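Local coordinates for protein leucine aminopeptidase (Legionella pneumophila, PDB 5GNE) that probably acts as a zinc-dependent aminopeptidase of the M28 peptidase family, removing residues from the amino termini of peptides, at residues A[50-55]-A[237-242]; A[100-105]-A[299-304]; A[250-255]-A[319-324]; A[7-12]-A[68-73]; A[119-122]-A[126-129]. All blocks are in the same frame, centred on the assembly; numbering follows the deposited sequence.

Interaction 1: A[50-55]-A[237-242]; sequences KMRPVC and AEERGL. With ZN (zinc ion), chain C.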
# COMPACT_ATOMS: atom_id res chain seq x y z
N LYS A 50 3.69 -18.07 -9.66
CA LYS A 50 2.91 -18.80 -10.63
C LYS A 50 1.55 -19.27 -10.07
O LYS A 50 0.56 -19.32 -10.81
CB LYS A 50 3.75 -19.99 -11.12
CG LYS A 50 3.19 -20.85 -12.23
CD LYS A 50 4.24 -21.92 -12.56
CE LYS A 50 3.62 -23.26 -12.97
NZ LYS A 50 4.63 -24.36 -12.99
N MET A 51 1.49 -19.57 -8.77
CA MET A 51 0.25 -20.04 -8.16
C MET A 51 -0.61 -18.90 -7.62
O MET A 51 -1.77 -19.12 -7.26
CB MET A 51 0.55 -21.03 -7.03
CG MET A 51 1.23 -22.32 -7.51
SD MET A 51 0.37 -23.15 -8.88
CE MET A 51 -1.19 -23.51 -8.08
N ARG A 52 -0.07 -17.69 -7.60
CA ARG A 52 -0.78 -16.55 -7.02
C ARG A 52 -2.21 -16.27 -7.55
O ARG A 52 -3.10 -15.97 -6.76
CB ARG A 52 0.08 -15.28 -7.16
CG ARG A 52 -0.50 -14.09 -6.44
CD ARG A 52 0.51 -12.98 -6.33
NE ARG A 52 -0.07 -11.78 -5.72
CZ ARG A 52 0.63 -10.70 -5.40
NH1 ARG A 52 1.95 -10.68 -5.60
NH2 ARG A 52 0.02 -9.65 -4.87
N PRO A 53 -2.44 -16.36 -8.88
CA PRO A 53 -3.83 -16.17 -9.36
C PRO A 53 -4.83 -17.22 -8.83
O PRO A 53 -5.99 -16.92 -8.57
CB PRO A 53 -3.70 -16.30 -10.88
CG PRO A 53 -2.29 -16.05 -11.18
CD PRO A 53 -1.51 -16.59 -9.99
N VAL A 54 -4.38 -18.46 -8.76
CA VAL A 54 -5.19 -19.56 -8.27
C VAL A 54 -5.27 -19.61 -6.74
O VAL A 54 -6.35 -19.78 -6.17
CB VAL A 54 -4.66 -20.91 -8.80
CG1 VAL A 54 -5.40 -22.05 -8.20
CG2 VAL A 54 -4.77 -20.94 -10.32
N CYS A 55 -4.12 -19.45 -6.10
CA CYS A 55 -3.97 -19.76 -4.69
C CYS A 55 -3.80 -18.56 -3.77
O CYS A 55 -3.73 -18.73 -2.55
CB CYS A 55 -2.78 -20.69 -4.50
SG CYS A 55 -2.98 -22.31 -5.26
N ALA A 237 9.28 -3.98 -0.14
CA ALA A 237 9.06 -5.42 -0.15
C ALA A 237 7.61 -5.90 -0.11
O ALA A 237 7.32 -6.99 0.44
CB ALA A 237 9.83 -6.03 1.04
N GLU A 238 6.70 -5.13 -0.69
CA GLU A 238 5.32 -5.60 -0.74
C GLU A 238 5.22 -6.90 -1.54
O GLU A 238 4.37 -7.74 -1.28
CB GLU A 238 4.40 -4.53 -1.31
CG GLU A 238 2.92 -4.89 -1.33
CD GLU A 238 2.50 -5.60 -2.61
OE1 GLU A 238 3.33 -5.72 -3.54
OE2 GLU A 238 1.33 -6.04 -2.69
N GLU A 239 6.12 -7.05 -2.50
CA GLU A 239 6.14 -8.22 -3.37
C GLU A 239 6.78 -9.41 -2.68
O GLU A 239 6.93 -10.47 -3.27
CB GLU A 239 6.85 -7.88 -4.70
CG GLU A 239 6.11 -6.80 -5.57
CD GLU A 239 4.78 -7.30 -6.13
OE1 GLU A 239 4.44 -8.46 -5.79
OE2 GLU A 239 4.09 -6.58 -6.90
N ARG A 240 7.10 -9.25 -1.40
CA ARG A 240 7.65 -10.34 -0.57
C ARG A 240 6.73 -10.63 0.61
O ARG A 240 7.12 -10.51 1.77
CB ARG A 240 9.07 -9.97 -0.06
CG ARG A 240 9.95 -9.32 -1.14
CD ARG A 240 10.36 -10.33 -2.23
NE ARG A 240 11.15 -9.67 -3.25
CZ ARG A 240 11.96 -10.26 -4.13
NH1 ARG A 240 12.15 -11.57 -4.11
NH2 ARG A 240 12.62 -9.51 -5.00
N GLY A 241 5.49 -11.00 0.32
CA GLY A 241 4.52 -11.29 1.37
C GLY A 241 4.20 -10.13 2.29
O GLY A 241 4.01 -10.30 3.49
N LEU A 242 4.18 -8.93 1.72
CA LEU A 242 3.76 -7.72 2.44
C LEU A 242 4.65 -7.40 3.64
O LEU A 242 4.21 -6.72 4.57
CB LEU A 242 2.30 -7.84 2.92
CG LEU A 242 1.29 -8.44 1.93
CD1 LEU A 242 -0.12 -8.39 2.52
CD2 LEU A 242 1.37 -7.77 0.59
ZN ZN C . 1.77 -6.83 -6.72
O HOH W 1 0.05 -6.71 -5.58
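Arg52 reaches from helix 42-55 to the zinc site and meets Glu239 in a salt bridge, its NH1 lying 3.3 Å from OE1. The bond is weak as a hydrogen bond (N-H...O angle 148°). OE1 sits at the guanidinium edge and in its plane, while the carboxylate is turned 59° from that plane. The other oxygen of Glu239, OE2, binds zinc, whose other protein ligands are Asp204 and His344, with His344 NE2 close by; one carboxylate thus faces both the metal and the arginine. A water bound to the zinc at 2.1 Å adds a second link. It accepts weakly from Arg52 NH2 at 3.0 Å. To Glu238 OE2, 3.2 Å away, the same water donates. Arg52 NH2 and Glu238 OE2 themselves are 4.4 Å apart, too far for a direct bridge. CG anti to the backbone N (chi1 -173°) and an extended chain give Arg52 its reach, as the backbones stay well separated. An arginine hydrogen-bonded, if weakly, to a zinc-bound water is consistent with the autoinhibition attributed to this enzyme. Outside the arginine the segments hardly pack. Helix 42-55 is pinned to helix 14-20 by the Cys55-Cys15 disulfide, and the 237-242 loop joins strand 230-235 to helix 243-254, with Gly241 hydrogen-bonded through its backbone to Asn60 in strand 59-60.

Interaction 2: A[100-105]-A[299-304]; sequences AQVHSL and TRYVKT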
# COMPACT_ATOMS: atom_id res chain seq x y z
N ALA A 100 -15.32 23.86 -0.17
CA ALA A 100 -14.45 24.92 -0.67
C ALA A 100 -13.00 24.49 -0.61
O ALA A 100 -12.25 24.67 -1.57
CB ALA A 100 -14.64 26.18 0.11
N GLN A 101 -12.60 23.91 0.52
CA GLN A 101 -11.22 23.49 0.67
C GLN A 101 -10.86 22.37 -0.30
O GLN A 101 -9.79 22.41 -0.93
CB GLN A 101 -10.93 23.07 2.11
CG GLN A 101 -11.00 24.21 3.14
CD GLN A 101 -12.38 24.47 3.71
OE1 GLN A 101 -13.41 24.16 3.10
NE2 GLN A 101 -12.40 25.07 4.88
N VAL A 102 -11.75 21.41 -0.47
CA VAL A 102 -11.52 20.30 -1.37
C VAL A 102 -11.30 20.82 -2.80
O VAL A 102 -10.37 20.41 -3.49
CB VAL A 102 -12.70 19.29 -1.31
CG1 VAL A 102 -12.60 18.25 -2.43
CG2 VAL A 102 -12.74 18.60 0.08
N HIS A 103 -12.15 21.75 -3.25
CA HIS A 103 -11.96 22.30 -4.59
C HIS A 103 -10.68 23.12 -4.72
O HIS A 103 -10.02 23.03 -5.74
CB HIS A 103 -13.19 23.09 -5.03
CG HIS A 103 -14.33 22.21 -5.44
ND1 HIS A 103 -15.18 21.61 -4.53
CD2 HIS A 103 -14.73 21.79 -6.66
CE1 HIS A 103 -16.07 20.88 -5.18
NE2 HIS A 103 -15.82 20.97 -6.48
N SER A 104 -10.31 23.88 -3.70
CA SER A 104 -9.04 24.61 -3.74
C SER A 104 -7.91 23.64 -3.98
O SER A 104 -7.02 23.93 -4.78
CB SER A 104 -8.78 25.40 -2.46
OG SER A 104 -9.75 26.41 -2.30
N LEU A 105 -7.94 22.50 -3.30
CA LEU A 105 -6.84 21.54 -3.46
C LEU A 105 -6.87 20.90 -4.83
O LEU A 105 -5.80 20.68 -5.41
CB LEU A 105 -6.86 20.48 -2.36
CG LEU A 105 -6.64 21.09 -0.97
CD1 LEU A 105 -6.09 20.05 -0.05
CD2 LEU A 105 -5.65 22.25 -1.02
N THR A 299 -18.30 9.94 -5.44
CA THR A 299 -19.51 10.45 -6.04
C THR A 299 -19.61 11.97 -5.89
O THR A 299 -19.82 12.69 -6.88
CB THR A 299 -20.74 9.75 -5.46
OG1 THR A 299 -20.75 8.40 -5.94
CG2 THR A 299 -22.02 10.43 -5.94
N ARG A 300 -19.44 12.46 -4.67
CA ARG A 300 -19.61 13.88 -4.40
C ARG A 300 -18.53 14.76 -5.03
O ARG A 300 -18.83 15.84 -5.52
CB ARG A 300 -19.66 14.14 -2.90
CG ARG A 300 -19.73 15.60 -2.55
CD ARG A 300 -20.65 15.84 -1.38
NE ARG A 300 -21.01 17.24 -1.30
CZ ARG A 300 -21.81 17.75 -0.37
NH1 ARG A 300 -22.33 16.94 0.56
NH2 ARG A 300 -22.08 19.05 -0.36
N TYR A 301 -17.28 14.32 -5.01
CA TYR A 301 -16.19 15.21 -5.44
C TYR A 301 -15.49 14.79 -6.73
O TYR A 301 -15.30 15.61 -7.62
CB TYR A 301 -15.13 15.34 -4.34
CG TYR A 301 -15.59 16.07 -3.10
CD1 TYR A 301 -16.14 17.34 -3.20
CD2 TYR A 301 -15.43 15.52 -1.83
CE1 TYR A 301 -16.54 18.03 -2.07
CE2 TYR A 301 -15.83 16.21 -0.70
CZ TYR A 301 -16.38 17.47 -0.83
OH TYR A 301 -16.79 18.18 0.27
N VAL A 302 -15.14 13.51 -6.85
CA VAL A 302 -14.41 13.06 -8.02
C VAL A 302 -15.39 12.88 -9.18
O VAL A 302 -14.99 12.84 -10.35
CB VAL A 302 -13.63 11.77 -7.75
CG1 VAL A 302 -12.65 11.48 -8.89
CG2 VAL A 302 -12.84 11.90 -6.47
N LYS A 303 -16.68 12.81 -8.83
CA LYS A 303 -17.78 12.58 -9.78
C LYS A 303 -17.45 11.42 -10.71
O LYS A 303 -17.43 11.55 -11.93
CB LYS A 303 -18.05 13.86 -10.56
CG LYS A 303 -18.35 15.06 -9.63
CD LYS A 303 -19.84 15.35 -9.43
CE LYS A 303 -20.08 16.81 -9.04
NZ LYS A 303 -21.37 17.02 -8.29
N THR A 304 -17.19 10.27 -10.10
CA THR A 304 -16.83 9.05 -10.81
C THR A 304 -17.81 7.93 -10.47
O THR A 304 -18.39 7.92 -9.39
CB THR A 304 -15.35 8.66 -10.43
OG1 THR A 304 -14.44 9.21 -11.38
CG2 THR A 304 -15.14 7.18 -10.37
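A helix-to-helix contact centred on a CH-pi interaction joins Val102 of helix 99-106 to Tyr301 near the C-terminal end of helix 288-302. The valine comes down over one face of the phenol ring: its CG1 is 3.7 Å from the ring centroid and only 11° off the normal. CG2 adds to this from farther along the ring, 3.9 Å from Tyr301 CZ, so both branches bear on the same aromatic group. On the opposite face lies CG of the preceding residue, Arg300, 3.9 Å above the ring plane; the tyrosine ring is thus sandwiched between two aliphatic groups, which limits its rotation. With CG1 anti to the backbone N (chi1 169°), Val102 presents that methyl squarely to the ring centre. His103 approaches differently: its CE1 comes to the ring edge, 4.1 Å from Tyr301 CD1, while its ND1 hydrogen-bonds to Glu99 O, one turn back in the same helix. The hydroxyl of Tyr301 hydrogen-bonds to Glu371, giving the buried polar end a partner. That glutamate belongs to helix 355-373, which also packs against Val102 through Val370 and against Tyr301 through Ala367, making the contact one side of a three-helix junction.

Interaction 3: A[250-255]-A[319-324]; sequences QDFLQK and VNWTNE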
# COMPACT_ATOMS: atom_id res chain seq x y z
N GLN A 250 4.04 -2.46 12.72
CA GLN A 250 4.66 -2.75 14.00
C GLN A 250 5.35 -1.49 14.55
O GLN A 250 5.28 -1.22 15.76
CB GLN A 250 5.65 -3.92 13.86
CG GLN A 250 4.95 -5.23 13.50
CD GLN A 250 3.92 -5.66 14.55
OE1 GLN A 250 4.23 -5.79 15.74
NE2 GLN A 250 2.69 -5.90 14.11
N ASP A 251 6.00 -0.72 13.69
CA ASP A 251 6.67 0.51 14.13
C ASP A 251 5.66 1.54 14.66
O ASP A 251 5.90 2.18 15.69
CB ASP A 251 7.49 1.11 13.00
CG ASP A 251 8.35 2.28 13.46
OD1 ASP A 251 9.39 2.01 14.09
OD2 ASP A 251 8.03 3.45 13.15
N PHE A 252 4.50 1.64 14.01
CA PHE A 252 3.43 2.50 14.50
C PHE A 252 2.88 2.00 15.85
O PHE A 252 2.48 2.78 16.72
CB PHE A 252 2.27 2.54 13.49
CG PHE A 252 2.39 3.63 12.46
CD1 PHE A 252 3.35 3.54 11.46
CD2 PHE A 252 1.57 4.75 12.51
CE1 PHE A 252 3.47 4.55 10.51
CE2 PHE A 252 1.69 5.76 11.57
CZ PHE A 252 2.65 5.66 10.56
N LEU A 253 2.84 0.68 16.02
CA LEU A 253 2.32 0.09 17.24
C LEU A 253 3.28 0.34 18.40
O LEU A 253 2.86 0.73 19.49
CB LEU A 253 2.08 -1.41 17.06
CG LEU A 253 0.80 -1.79 16.29
CD1 LEU A 253 0.71 -3.30 16.08
CD2 LEU A 253 -0.42 -1.29 17.05
N GLN A 254 4.56 0.11 18.15
CA GLN A 254 5.59 0.37 19.14
C GLN A 254 5.65 1.84 19.56
O GLN A 254 5.77 2.15 20.74
CB GLN A 254 6.94 -0.08 18.61
CG GLN A 254 7.07 -1.59 18.64
CD GLN A 254 8.10 -2.13 17.67
OE1 GLN A 254 9.01 -1.41 17.25
NE2 GLN A 254 7.97 -3.40 17.32
N LYS A 255 5.53 2.74 18.59
CA LYS A 255 5.60 4.16 18.89
C LYS A 255 4.27 4.68 19.40
O LYS A 255 4.15 5.86 19.74
CB LYS A 255 6.00 4.94 17.66
CG LYS A 255 7.47 4.92 17.38
CD LYS A 255 7.75 5.58 16.06
CE LYS A 255 9.18 5.29 15.64
NZ LYS A 255 9.53 6.20 14.55
N VAL A 319 -3.82 -5.01 4.36
CA VAL A 319 -3.98 -6.22 5.17
C VAL A 319 -3.21 -6.15 6.48
O VAL A 319 -3.72 -6.58 7.52
CB VAL A 319 -3.59 -7.47 4.34
CG1 VAL A 319 -3.34 -8.68 5.21
CG2 VAL A 319 -4.68 -7.76 3.31
N ASN A 320 -1.99 -5.66 6.46
CA ASN A 320 -1.24 -5.51 7.71
C ASN A 320 -1.88 -4.51 8.67
O ASN A 320 -1.90 -4.72 9.90
CB ASN A 320 0.20 -5.16 7.41
CG ASN A 320 0.99 -6.36 6.92
OD1 ASN A 320 0.89 -7.45 7.49
ND2 ASN A 320 1.75 -6.19 5.84
N TRP A 321 -2.45 -3.44 8.14
CA TRP A 321 -3.17 -2.52 9.00
C TRP A 321 -4.44 -3.16 9.61
O TRP A 321 -4.66 -3.08 10.82
CB TRP A 321 -3.53 -1.23 8.24
CG TRP A 321 -2.33 -0.39 7.90
CD1 TRP A 321 -1.66 -0.39 6.71
CD2 TRP A 321 -1.62 0.55 8.76
NE1 TRP A 321 -0.59 0.50 6.77
CE2 TRP A 321 -0.55 1.09 8.01
CE3 TRP A 321 -1.81 0.99 10.08
CZ2 TRP A 321 0.34 2.04 8.53
CZ3 TRP A 321 -0.91 1.95 10.61
CH2 TRP A 321 0.15 2.45 9.83
N THR A 322 -5.30 -3.77 8.79
CA THR A 322 -6.53 -4.29 9.34
C THR A 322 -6.23 -5.44 10.31
O THR A 322 -6.92 -5.60 11.30
CB THR A 322 -7.56 -4.71 8.28
OG1 THR A 322 -7.46 -6.10 7.99
CG2 THR A 322 -7.38 -3.92 7.04
N ASN A 323 -5.19 -6.24 10.04
CA ASN A 323 -4.82 -7.29 11.00
C ASN A 323 -4.48 -6.75 12.37
O ASN A 323 -4.60 -7.48 13.35
CB ASN A 323 -3.61 -8.08 10.50
CG ASN A 323 -3.98 -9.12 9.50
OD1 ASN A 323 -5.14 -9.43 9.37
ND2 ASN A 323 -3.02 -9.67 8.78
N GLU A 324 -4.11 -5.48 12.46
CA GLU A 324 -3.72 -4.91 13.75
C GLU A 324 -4.74 -3.94 14.29
O GLU A 324 -4.44 -3.12 15.16
CB GLU A 324 -2.36 -4.20 13.63
CG GLU A 324 -1.20 -5.13 13.37
CD GLU A 324 -0.82 -6.00 14.57
OE1 GLU A 324 -1.56 -6.03 15.58
OE2 GLU A 324 0.24 -6.66 14.52
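Phe252 and Trp321 form an edge-to-face pair between helix 243-254 and helix 318-323. The six-membered ring of the tryptophan points its edge at the phenyl face: Trp321 CH2 stands over the middle of that ring, 3.7 Å from Phe252 CG. The centroids are 5.0 Å apart and the planes meet at 76°, a T-shaped arrangement. Beside this pair, Gln250 NE2 donates to Glu324 OE2 at 2.6 Å. The carboxylate oxygen lies in the amide plane of the glutamine, but the amide nitrogen approaches it from above the carboxylate plane, 40° out of it, and the N-H...O angle is bent to 132°. Gln250 starts out pointing away from the other helix; a bend at chi2 brings its amide round to the glutamate. Leu253 CD1 lies against the same carboxyl group, 3.5 Å from Glu324 CD, and also touches the CG methylene, so that the acid has an aliphatic neighbour as well as a polar one.

A second layer sets the aromatic rings in place. Trp321 NE1 hydrogen-bonds to the hydroxyl of Tyr235, and the indole makes another edge-to-face contact with Phe326, while Phe252 has one with Tyr231. Val249, one turn before Leu253, touches both Trp321 and Glu324. The chemistry is therefore divided: an aromatic pair, with the indole N-H already satisfied, joins the two helices on the buried side, and at the partly exposed margin a neutral amide meets a carboxylate whose negative charge would strengthen that bond.

Interaction 4: A[7-12]-A[68-73]; sequences EDRIIV and TSNRFL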
# COMPACT_ATOMS: atom_id res chain seq x y z
N GLU A 7 15.25 -19.45 7.48
CA GLU A 7 13.92 -19.87 7.08
C GLU A 7 12.88 -18.82 7.32
O GLU A 7 12.80 -18.24 8.40
CB GLU A 7 13.50 -21.14 7.80
CG GLU A 7 14.14 -22.36 7.24
CD GLU A 7 13.27 -23.57 7.43
OE1 GLU A 7 13.08 -23.97 8.60
OE2 GLU A 7 12.75 -24.08 6.41
N ASP A 8 12.04 -18.63 6.32
CA ASP A 8 10.94 -17.71 6.44
C ASP A 8 9.77 -18.44 7.04
O ASP A 8 9.54 -19.62 6.77
CB ASP A 8 10.57 -17.12 5.09
CG ASP A 8 11.70 -16.35 4.46
OD1 ASP A 8 11.88 -15.18 4.85
OD2 ASP A 8 12.42 -16.91 3.61
N ARG A 9 9.04 -17.73 7.88
CA ARG A 9 7.80 -18.27 8.37
C ARG A 9 6.67 -17.47 7.76
O ARG A 9 6.55 -16.25 7.97
CB ARG A 9 7.76 -18.25 9.90
CG ARG A 9 8.82 -19.18 10.49
CD ARG A 9 8.71 -19.28 12.02
NE ARG A 9 9.26 -18.10 12.68
CZ ARG A 9 9.33 -17.99 13.99
NH1 ARG A 9 8.86 -18.97 14.76
NH2 ARG A 9 9.86 -16.90 14.54
N ILE A 10 5.83 -18.16 7.00
CA ILE A 10 4.80 -17.48 6.21
C ILE A 10 3.49 -18.20 6.35
O ILE A 10 3.44 -19.39 6.69
CB ILE A 10 5.15 -17.39 4.71
CG1 ILE A 10 5.19 -18.78 4.08
CG2 ILE A 10 6.50 -16.75 4.50
CD1 ILE A 10 5.51 -18.70 2.60
N ILE A 11 2.41 -17.47 6.08
CA ILE A 11 1.07 -18.04 6.08
C ILE A 11 0.57 -18.09 4.65
O ILE A 11 0.64 -17.10 3.93
CB ILE A 11 0.13 -17.24 6.98
CG1 ILE A 11 0.57 -17.42 8.44
CG2 ILE A 11 -1.33 -17.69 6.81
CD1 ILE A 11 -0.13 -16.47 9.37
N VAL A 12 0.15 -19.27 4.21
CA VAL A 12 -0.38 -19.48 2.86
C VAL A 12 -1.71 -20.20 2.86
O VAL A 12 -2.04 -20.93 3.77
CB VAL A 12 0.60 -20.28 2.03
CG1 VAL A 12 1.90 -19.49 1.87
CG2 VAL A 12 0.85 -21.63 2.71
N THR A 68 10.92 -15.05 17.41
CA THR A 68 10.39 -15.87 18.49
C THR A 68 10.31 -17.32 18.06
O THR A 68 9.79 -17.64 16.96
CB THR A 68 9.01 -15.41 18.94
OG1 THR A 68 9.10 -14.05 19.36
CG2 THR A 68 8.52 -16.26 20.12
N SER A 69 10.86 -18.17 18.89
CA SER A 69 10.93 -19.59 18.65
C SER A 69 9.54 -20.19 18.59
O SER A 69 8.67 -19.76 19.33
CB SER A 69 11.76 -20.23 19.76
OG SER A 69 11.66 -21.64 19.69
N ASN A 70 9.35 -21.17 17.70
CA ASN A 70 8.08 -21.86 17.61
C ASN A 70 7.61 -22.44 18.96
O ASN A 70 6.43 -22.45 19.25
CB ASN A 70 8.13 -22.98 16.55
CG ASN A 70 8.27 -22.44 15.10
OD1 ASN A 70 7.78 -21.37 14.76
ND2 ASN A 70 8.91 -23.22 14.23
N ARG A 71 8.53 -22.93 19.79
CA ARG A 71 8.13 -23.52 21.08
C ARG A 71 7.33 -22.53 21.93
O ARG A 71 6.53 -22.95 22.76
CB ARG A 71 9.31 -24.09 21.87
CG ARG A 71 10.37 -23.14 22.34
CD ARG A 71 11.67 -23.93 22.55
NE ARG A 71 12.83 -23.06 22.66
CZ ARG A 71 13.54 -22.91 23.78
NH1 ARG A 71 13.22 -23.59 24.87
NH2 ARG A 71 14.58 -22.09 23.79
N PHE A 72 7.57 -21.23 21.76
CA PHE A 72 6.87 -20.24 22.58
C PHE A 72 5.67 -19.58 21.90
O PHE A 72 5.03 -18.71 22.51
CB PHE A 72 7.83 -19.16 23.03
CG PHE A 72 8.97 -19.68 23.87
CD1 PHE A 72 8.77 -20.73 24.74
CD2 PHE A 72 10.23 -19.10 23.79
CE1 PHE A 72 9.83 -21.22 25.54
CE2 PHE A 72 11.29 -19.58 24.58
CZ PHE A 72 11.07 -20.64 25.46
N LEU A 73 5.34 -19.99 20.68
CA LEU A 73 4.25 -19.37 19.95
C LEU A 73 2.97 -20.16 20.11
O LEU A 73 2.97 -21.38 20.08
CB LEU A 73 4.56 -19.26 18.43
CG LEU A 73 5.72 -18.33 18.06
CD1 LEU A 73 5.96 -18.34 16.56
CD2 LEU A 73 5.46 -16.92 18.54
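Arg9 makes a surface contact in which a strand of the N-terminal four-stranded antiparallel sheet holds a loop through one backbone carbonyl and one side-chain amide oxygen. Strand 8-13 lies between strands 33-38 and 59-60, and the loop, which contains a short 3-10 turn at 70-72, connects helix 62-65 to helix 75-81. All the hydrogen bonds across the contact run from this one guanidinium. Its two terminal nitrogens converge end-on upon Thr68 O, with NH1 at 2.7 Å and NH2 at a doubtfully short 2.5 Å. NH1 lies nearly along the C=O axis, whereas NH2 is tilted 28° from the carbonyl plane. A second acceptor, Asn70 OD1, takes NH1 as well, and all three bonds lie close to the guanidinium plane, which settles the rotation of the group.

The bend at chi3 (-77°) turns the end of the arginine toward the loop, while its chain runs past that of Asn70 in the opposite direction. The Arg9 side chain also touches Ile27 and Phe35 of the same sheet and Ile65 of helix 62-65. Within the loop, Phe72 N bonds to Ser69 O, keeping the turn that presents Asn70 folded, and Thr68 OG1 is taken up by Ile65 O. Just after the turn, Leu73 CD1 comes to 3.5 Å from Arg9 NH1, and that same nitrogen reaches Asn70 OD1 at 2.6 Å from above the amide carbonyl plane, 51° out of it.

Interaction 5: A[119-122]-A[126-129]; sequences QHLT and NRSA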
# COMPACT_ATOMS: atom_id res chain seq x y z
N GLN A 119 7.67 8.51 -14.66
CA GLN A 119 8.80 8.37 -15.58
C GLN A 119 10.07 8.04 -14.81
O GLN A 119 10.85 7.21 -15.26
CB GLN A 119 9.00 9.66 -16.40
CG GLN A 119 7.92 9.94 -17.41
CD GLN A 119 8.15 11.24 -18.14
OE1 GLN A 119 8.23 12.31 -17.53
NE2 GLN A 119 8.26 11.16 -19.47
N HIS A 120 10.27 8.64 -13.64
CA HIS A 120 11.49 8.37 -12.90
C HIS A 120 11.53 6.94 -12.35
O HIS A 120 12.51 6.22 -12.55
CB HIS A 120 11.68 9.37 -11.76
CG HIS A 120 12.92 9.14 -10.96
ND1 HIS A 120 14.18 9.48 -11.40
CD2 HIS A 120 13.09 8.56 -9.74
CE1 HIS A 120 15.07 9.14 -10.49
NE2 HIS A 120 14.44 8.59 -9.47
N LEU A 121 10.46 6.51 -11.68
CA LEU A 121 10.45 5.20 -11.02
C LEU A 121 10.50 4.06 -12.03
O LEU A 121 11.07 3.00 -11.78
CB LEU A 121 9.20 5.02 -10.15
CG LEU A 121 9.12 6.01 -8.98
CD1 LEU A 121 7.78 5.87 -8.26
CD2 LEU A 121 10.31 5.82 -8.04
N THR A 122 9.82 4.28 -13.15
CA THR A 122 9.72 3.27 -14.17
C THR A 122 10.99 3.21 -15.04
O THR A 122 11.14 2.30 -15.84
CB THR A 122 8.49 3.54 -15.04
OG1 THR A 122 8.03 2.30 -15.58
CG2 THR A 122 8.83 4.51 -16.18
N ASN A 126 14.58 -2.35 -12.23
CA ASN A 126 13.52 -2.81 -11.34
C ASN A 126 13.64 -2.00 -10.07
O ASN A 126 14.58 -1.22 -9.93
CB ASN A 126 13.66 -4.32 -11.06
CG ASN A 126 15.00 -4.69 -10.40
OD1 ASN A 126 15.33 -4.17 -9.33
ND2 ASN A 126 15.76 -5.57 -11.04
N ARG A 127 12.68 -2.15 -9.16
CA ARG A 127 12.72 -1.59 -7.81
C ARG A 127 12.59 -2.73 -6.77
O ARG A 127 11.86 -2.61 -5.78
CB ARG A 127 11.61 -0.56 -7.63
CG ARG A 127 11.65 0.65 -8.52
CD ARG A 127 10.39 1.51 -8.33
NE ARG A 127 9.47 1.29 -9.44
CZ ARG A 127 8.25 0.78 -9.32
NH1 ARG A 127 7.75 0.46 -8.15
NH2 ARG A 127 7.50 0.62 -10.39
N SER A 128 13.33 -3.81 -6.98
CA SER A 128 13.25 -5.00 -6.13
C SER A 128 13.80 -4.78 -4.72
O SER A 128 14.77 -4.07 -4.53
CB SER A 128 14.00 -6.15 -6.79
OG SER A 128 14.40 -7.11 -5.83
N ALA A 129 13.19 -5.43 -3.73
CA ALA A 129 13.65 -5.27 -2.35
C ALA A 129 15.05 -5.82 -2.11
O ALA A 129 15.67 -5.51 -1.09
CB ALA A 129 12.65 -5.92 -1.38
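Arg127 meets Leu121 with its inner nitrogen: NE, not a terminal NH, donates to Leu121 O, and the whole guanidinium is spent on backbone carbonyls. The NE...O distance is 3.3 Å and the N-H...O angle 149°, a weak bond with the acceptor at the guanidinium edge and near its plane. Beyond the segments NH1 bonds to Ile192 O, and NH2 to both Gly201 O and Pro200 O, so every nitrogen of the group has a carbonyl partner in a buried setting. Ile192 follows the zinc ligand His191 directly, and Pro200 and Gly201 come shortly before Asp204; the side chains of both ligands are about 6 Å from that of Arg127, a position consistent with a second-shell role in placing these loops.

The acceptor belongs to the last turn of helix 111-123, whose C-terminal carbonyls carry partial negative charge and would draw a cation closer. The chain then leaves the helix and passes through an Asx turn, in which Asn126 OD1 accepts from Ser128 N at 3.1 Å and the backbone folds around Arg127. A turn at chi3 (-102°) swings NE back toward the helix. CD comes along with it, 4.1 Å from Leu121 CB, and NE itself is 3.8 Å from that carbon. Leu121 packs on Ser206 and Ile209 of helix 202-221 and on Trp140 of helix 132-151.

From the N terminus, interaction 4 closes the first loop, bringing 68-73 back to strand 8-13. Before it closes, 50-55 opens interaction 1, which therefore crosses it and ties the N-terminal region to the zinc-site loop at 237-242. Interaction 2 crosses interaction 1 and joins helix 99-106 to helix 288-302. Interaction 5, a short closure between helix 111-123 and the loop after it, lies within the spans of both. Interaction 3 opens after interaction 1 has closed, crosses interaction 2 and joins helix 243-254 to the end of helix 318-323. Interaction 1 is the hub: Leu242 touches Asn320 of interaction 3, and Arg240 touches Ser128 of interaction 5. Interaction 2 lies apart, across the chain's centre from interactions 1 and 4.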